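Local coordinates for DNA mismatch repair protein MutS (Thermus aquaticus, PDB 1EWQ), which recognises mismatched bases in DNA to begin their repair and has a weak ATPase activity, at residues 86-98 with 109-121. Sequence-based numbering, arbitrary orientation.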
loop_
_atom_site.group_PDB
_atom_site.type_symbol
_atom_site.label_atom_id
_atom_site.label_comp_id
_atom_site.label_asym_id
_atom_site.label_seq_id
_atom_site.Cartn_x
_atom_site.Cartn_y
_atom_site.Cartn_z
ATOM N N LEU C 86 3.331 -3.847 -13.949
ATOM C CA LEU C 86 4.180 -2.665 -13.878
ATOM C C LEU C 86 4.206 -2.056 -12.487
ATOM O O LEU C 86 5.269 -1.709 -11.969
ATOM C CB LEU C 86 3.708 -1.614 -14.884
ATOM C CG LEU C 86 4.102 -1.905 -16.334
ATOM C CD1 LEU C 86 3.305 -1.039 -17.276
ATOM C CD2 LEU C 86 5.595 -1.666 -16.504
ATOM N N LYS C 87 3.033 -1.938 -11.875
ATOM C CA LYS C 87 2.937 -1.336 -10.556
ATOM C C LYS C 87 3.582 -2.173 -9.458
ATOM O O LYS C 87 3.860 -1.673 -8.366
ATOM C CB LYS C 87 1.470 -1.036 -10.249
ATOM C CG LYS C 87 0.844 -0.165 -11.340
ATOM C CD LYS C 87 -0.567 0.287 -11.014
ATOM C CE LYS C 87 -1.142 1.129 -12.157
ATOM N NZ LYS C 87 -0.323 2.350 -12.449
HETATM N N MSE C 88 3.844 -3.439 -9.753
HETATM C CA MSE C 88 4.475 -4.305 -8.770
HETATM C C MSE C 88 5.998 -4.269 -8.879
HETATM O O MSE C 88 6.694 -4.839 -8.043
HETATM C CB MSE C 88 3.962 -5.744 -8.913
HETATM C CG MSE C 88 2.582 -5.964 -8.301
HETATM SE SE MSE C 88 1.767 -7.684 -8.699
HETATM C CE MSE C 88 0.079 -7.037 -9.396
ATOM N N GLY C 89 6.514 -3.596 -9.907
ATOM C CA GLY C 89 7.955 -3.502 -10.074
ATOM C C GLY C 89 8.572 -4.360 -11.166
ATOM O O GLY C 89 9.794 -4.494 -11.223
ATOM N N PHE C 90 7.747 -4.941 -12.033
ATOM C CA PHE C 90 8.249 -5.775 -13.126
ATOM C C PHE C 90 8.560 -4.961 -14.378
ATOM O O PHE C 90 8.015 -3.878 -14.582
ATOM C CB PHE C 90 7.213 -6.821 -13.565
ATOM C CG PHE C 90 6.921 -7.892 -12.552
ATOM C CD1 PHE C 90 5.940 -7.707 -11.584
ATOM C CD2 PHE C 90 7.598 -9.109 -12.598
ATOM C CE1 PHE C 90 5.637 -8.720 -10.680
ATOM C CE2 PHE C 90 7.302 -10.127 -11.695
ATOM C CZ PHE C 90 6.323 -9.935 -10.738
ATOM N N ARG C 91 9.442 -5.500 -15.214
ATOM C CA ARG C 91 9.757 -4.909 -16.514
ATOM C C ARG C 91 9.196 -6.002 -17.426
ATOM O O ARG C 91 9.309 -7.177 -17.101
ATOM C CB ARG C 91 11.264 -4.782 -16.753
ATOM C CG ARG C 91 11.985 -3.689 -15.968
ATOM C CD ARG C 91 13.359 -3.444 -16.588
ATOM N NE ARG C 91 14.282 -2.736 -15.710
ATOM C CZ ARG C 91 14.859 -3.272 -14.638
ATOM N NH1 ARG C 91 14.612 -4.533 -14.305
ATOM N NH2 ARG C 91 15.693 -2.549 -13.899
ATOM N N LEU C 92 8.598 -5.647 -18.556
ATOM C CA LEU C 92 8.026 -6.677 -19.417
ATOM C C LEU C 92 8.558 -6.738 -20.844
ATOM O O LEU C 92 8.621 -5.730 -21.544
ATOM C CB LEU C 92 6.509 -6.514 -19.476
ATOM C CG LEU C 92 5.784 -6.275 -18.152
ATOM C CD1 LEU C 92 4.334 -5.925 -18.432
ATOM C CD2 LEU C 92 5.905 -7.498 -17.271
ATOM N N ALA C 93 8.936 -7.938 -21.265
ATOM C CA ALA C 93 9.411 -8.166 -22.625
ATOM C C ALA C 93 8.256 -8.893 -23.306
ATOM O O ALA C 93 7.890 -9.999 -22.911
ATOM C CB ALA C 93 10.659 -9.033 -22.621
ATOM N N VAL C 94 7.673 -8.254 -24.313
ATOM C CA VAL C 94 6.536 -8.811 -25.029
ATOM C C VAL C 94 6.953 -9.526 -26.301
ATOM O O VAL C 94 7.458 -8.910 -27.239
ATOM C CB VAL C 94 5.519 -7.704 -25.387
ATOM C CG1 VAL C 94 4.412 -8.261 -26.272
ATOM C CG2 VAL C 94 4.930 -7.131 -24.111
ATOM N N ALA C 95 6.744 -10.835 -26.319
ATOM C CA ALA C 95 7.075 -11.640 -27.479
ATOM C C ALA C 95 5.770 -12.038 -28.152
ATOM O O ALA C 95 4.960 -12.761 -27.571
ATOM C CB ALA C 95 7.845 -12.868 -27.056
ATOM N N ASP C 96 5.556 -11.550 -29.369
ATOM C CA ASP C 96 4.339 -11.871 -30.107
ATOM C C ASP C 96 4.615 -12.774 -31.300
ATOM O O ASP C 96 5.765 -13.070 -31.629
ATOM C CB ASP C 96 3.660 -10.597 -30.625
ATOM C CG ASP C 96 3.210 -9.672 -29.512
ATOM O OD1 ASP C 96 2.616 -10.167 -28.536
ATOM O OD2 ASP C 96 3.439 -8.450 -29.627
ATOM N N GLN C 97 3.537 -13.209 -31.942
ATOM C CA GLN C 97 3.634 -14.034 -33.130
ATOM C C GLN C 97 3.699 -13.036 -34.280
ATOM O O GLN C 97 2.735 -12.329 -34.563
ATOM C CB GLN C 97 2.408 -14.948 -33.239
ATOM C CG GLN C 97 2.374 -16.008 -32.143
ATOM C CD GLN C 97 1.145 -16.893 -32.190
ATOM O OE1 GLN C 97 1.079 -17.912 -31.505
ATOM N NE2 GLN C 97 0.161 -16.504 -32.993
ATOM N N VAL C 98 4.861 -12.973 -34.915
ATOM C CA VAL C 98 5.117 -12.047 -36.014
ATOM C C VAL C 98 4.666 -12.576 -37.373
ATOM O O VAL C 98 4.589 -11.833 -38.351
ATOM C CB VAL C 98 6.625 -11.729 -36.076
ATOM C CG1 VAL C 98 6.923 -10.755 -37.206
ATOM C CG2 VAL C 98 7.075 -11.159 -34.740
ATOM N N ARG C 109 6.541 -17.754 -36.160
ATOM C CA ARG C 109 7.615 -16.803 -35.880
ATOM C C ARG C 109 7.280 -15.975 -34.641
ATOM O O ARG C 109 6.251 -15.297 -34.598
ATOM C CB ARG C 109 7.823 -15.844 -37.064
ATOM C CG ARG C 109 8.246 -16.490 -38.386
ATOM C CD ARG C 109 8.349 -15.434 -39.496
ATOM N NE ARG C 109 8.550 -16.013 -40.824
ATOM C CZ ARG C 109 8.486 -15.319 -41.960
ATOM N NH1 ARG C 109 8.226 -14.018 -41.925
ATOM N NH2 ARG C 109 8.682 -15.922 -43.129
ATOM N N ARG C 110 8.148 -16.034 -33.635
ATOM C CA ARG C 110 7.944 -15.266 -32.413
ATOM C C ARG C 110 9.198 -14.502 -32.022
ATOM O O ARG C 110 10.300 -15.058 -31.969
ATOM C CB ARG C 110 7.499 -16.182 -31.273
ATOM C CG ARG C 110 6.148 -16.784 -31.557
ATOM C CD ARG C 110 5.670 -17.761 -30.505
ATOM N NE ARG C 110 4.541 -18.510 -31.040
ATOM C CZ ARG C 110 3.876 -19.453 -30.386
ATOM N NH1 ARG C 110 4.224 -19.772 -29.148
ATOM N NH2 ARG C 110 2.867 -20.077 -30.975
ATOM N N GLU C 111 9.011 -13.213 -31.761
ATOM C CA GLU C 111 10.100 -12.332 -31.379
ATOM C C GLU C 111 9.559 -11.305 -30.393
ATOM O O GLU C 111 8.348 -11.122 -30.267
ATOM C CB GLU C 111 10.637 -11.598 -32.612
ATOM C CG GLU C 111 10.797 -12.469 -33.847
ATOM C CD GLU C 111 11.043 -11.654 -35.104
ATOM O OE1 GLU C 111 10.201 -10.789 -35.428
ATOM O OE2 GLU C 111 12.075 -11.880 -35.770
ATOM N N VAL C 112 10.467 -10.631 -29.701
ATOM C CA VAL C 112 10.080 -9.604 -28.753
ATOM C C VAL C 112 9.758 -8.346 -29.552
ATOM O O VAL C 112 10.619 -7.792 -30.222
ATOM C CB VAL C 112 11.220 -9.320 -27.759
ATOM C CG1 VAL C 112 10.810 -8.210 -26.799
ATOM C CG2 VAL C 112 11.559 -10.589 -26.990
ATOM N N THR C 113 8.507 -7.908 -29.486
ATOM C CA THR C 113 8.059 -6.726 -30.217
ATOM C C THR C 113 8.293 -5.416 -29.473
ATOM O O THR C 113 8.464 -4.365 -30.090
ATOM C CB THR C 113 6.555 -6.857 -30.578
ATOM O OG1 THR C 113 6.429 -7.662 -31.754
ATOM C CG2 THR C 113 5.904 -5.485 -30.823
ATOM N N GLN C 114 8.312 -5.475 -28.149
ATOM C CA GLN C 114 8.508 -4.272 -27.362
ATOM C C GLN C 114 8.723 -4.594 -25.904
ATOM O O GLN C 114 8.337 -5.659 -25.426
ATOM C CB GLN C 114 7.291 -3.363 -27.485
ATOM C CG GLN C 114 5.985 -4.087 -27.251
ATOM C CD GLN C 114 4.831 -3.144 -27.024
ATOM O OE1 GLN C 114 3.669 -3.558 -27.003
ATOM N NE2 GLN C 114 5.143 -1.866 -26.842
ATOM N N LEU C 115 9.344 -3.657 -25.204
ATOM C CA LEU C 115 9.602 -3.806 -23.792
ATOM C C LEU C 115 8.719 -2.790 -23.085
ATOM O O LEU C 115 8.482 -1.698 -23.611
ATOM C CB LEU C 115 11.074 -3.514 -23.497
ATOM C CG LEU C 115 12.090 -4.361 -24.276
ATOM C CD1 LEU C 115 13.504 -3.963 -23.870
ATOM C CD2 LEU C 115 11.860 -5.837 -23.991
ATOM N N LEU C 116 8.207 -3.151 -21.918
ATOM C CA LEU C 116 7.372 -2.233 -21.153
ATOM C C LEU C 116 8.060 -1.939 -19.838
ATOM O O LEU C 116 8.162 -2.804 -18.977
ATOM C CB LEU C 116 5.988 -2.823 -20.887
ATOM C CG LEU C 116 5.109 -3.135 -22.102
ATOM C CD1 LEU C 116 3.725 -3.553 -21.625
ATOM C CD2 LEU C 116 4.996 -1.927 -22.993
ATOM N N THR C 117 8.558 -0.716 -19.706
ATOM C CA THR C 117 9.230 -0.297 -18.494
ATOM C C THR C 117 8.584 1.018 -18.080
ATOM O O THR C 117 8.153 1.791 -18.916
ATOM C CB THR C 117 10.749 -0.141 -18.720
ATOM O OG1 THR C 117 11.019 1.037 -19.486
ATOM C CG2 THR C 117 11.284 -1.371 -19.461
ATOM N N PRO C 118 8.519 1.285 -16.779
ATOM C CA PRO C 118 7.900 2.511 -16.267
ATOM C C PRO C 118 8.212 3.806 -17.009
ATOM O O PRO C 118 7.304 4.588 -17.286
ATOM C CB PRO C 118 8.330 2.531 -14.797
ATOM C CG PRO C 118 9.627 1.785 -14.809
ATOM C CD PRO C 118 9.352 0.641 -15.749
ATOM N N GLY C 119 9.475 4.023 -17.357
ATOM C CA GLY C 119 9.831 5.252 -18.046
ATOM C C GLY C 119 9.812 5.271 -19.569
ATOM O O GLY C 119 10.292 6.226 -20.166
ATOM N N THR C 120 9.255 4.248 -20.209
ATOM C CA THR C 120 9.226 4.219 -21.671
ATOM C C THR C 120 7.862 3.794 -22.208
ATOM O O THR C 120 7.742 3.369 -23.354
ATOM C CB THR C 120 10.284 3.233 -22.222
ATOM O OG1 THR C 120 9.952 1.903 -21.809
ATOM C CG2 THR C 120 11.679 3.591 -21.703
ATOM N N LEU C 121 6.833 3.922 -21.384
ATOM C CA LEU C 121 5.489 3.521 -21.779
ATOM C C LEU C 121 4.886 4.375 -22.894
ATOM O O LEU C 121 5.005 5.605 -22.902
ATOM C CB LEU C 121 4.566 3.545 -20.555
ATOM C CG LEU C 121 5.021 2.653 -19.392
ATOM C CD1 LEU C 121 4.094 2.876 -18.192
ATOM C CD2 LEU C 121 5.046 1.175 -19.836
#
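L86, in the last turn of helix 78-87, meets L121 tip to tip, its CD1 3.8 Å from L121 CD2, while CD2 rests on L116 O. The chain then leaves the helix through a Schellman motif at G89. R91 crosses T117 obliquely through its aliphatic CD; its guanidinium is held by S203 and D29 O. From L92 the strand pairs antiparallel with 110-116: L92 N gives a straight hydrogen bond to L116 O (2.9 Å, 167°), and L92 O takes one from L116 N. The L92 and L116 side chains lie on the face that helix 78-87 packs against. A93 turns to the other face, where L115 CD2 lies 3.7 Å from its CB. V94 N hydrogen-bonds to Q114 O, and V94 O to T113 N; the pairing slips by one residue before A95 faces V112, a beta bulge. D96 passes T113 at about a right angle, OD2 3.6 Å from T113 CB, with OD1 hydrogen-bonded to Y40 OH. With CG beside the backbone N in both, the extended chains of Q97 and R110 run side by side, laying Q97 CG 3.5 Å from R110 NE, amide and guanidinium planes 28° apart. Q97 OE1 approaches R110 NH2 at 2.9 Å, but the angle is poor for a hydrogen bond; G37 N hydrogen-bonds to this oxygen, and Q97 NE2 to a DNA phosphate. Were R110 shortened to an alanine, the site would probably lose the packing along Q97 CG and the long, weak ion pair to the phosphate, opening a gap beside the glutamine. V98 N hydrogen-bonds to R109 O. This bulged beta hairpin belongs to the mixed sheet of MutS domain I, with 110-116 outermost within this chain and 92-97 also paired with 31-36; its closed end, at Q97 and R110, reaches the DNA backbone.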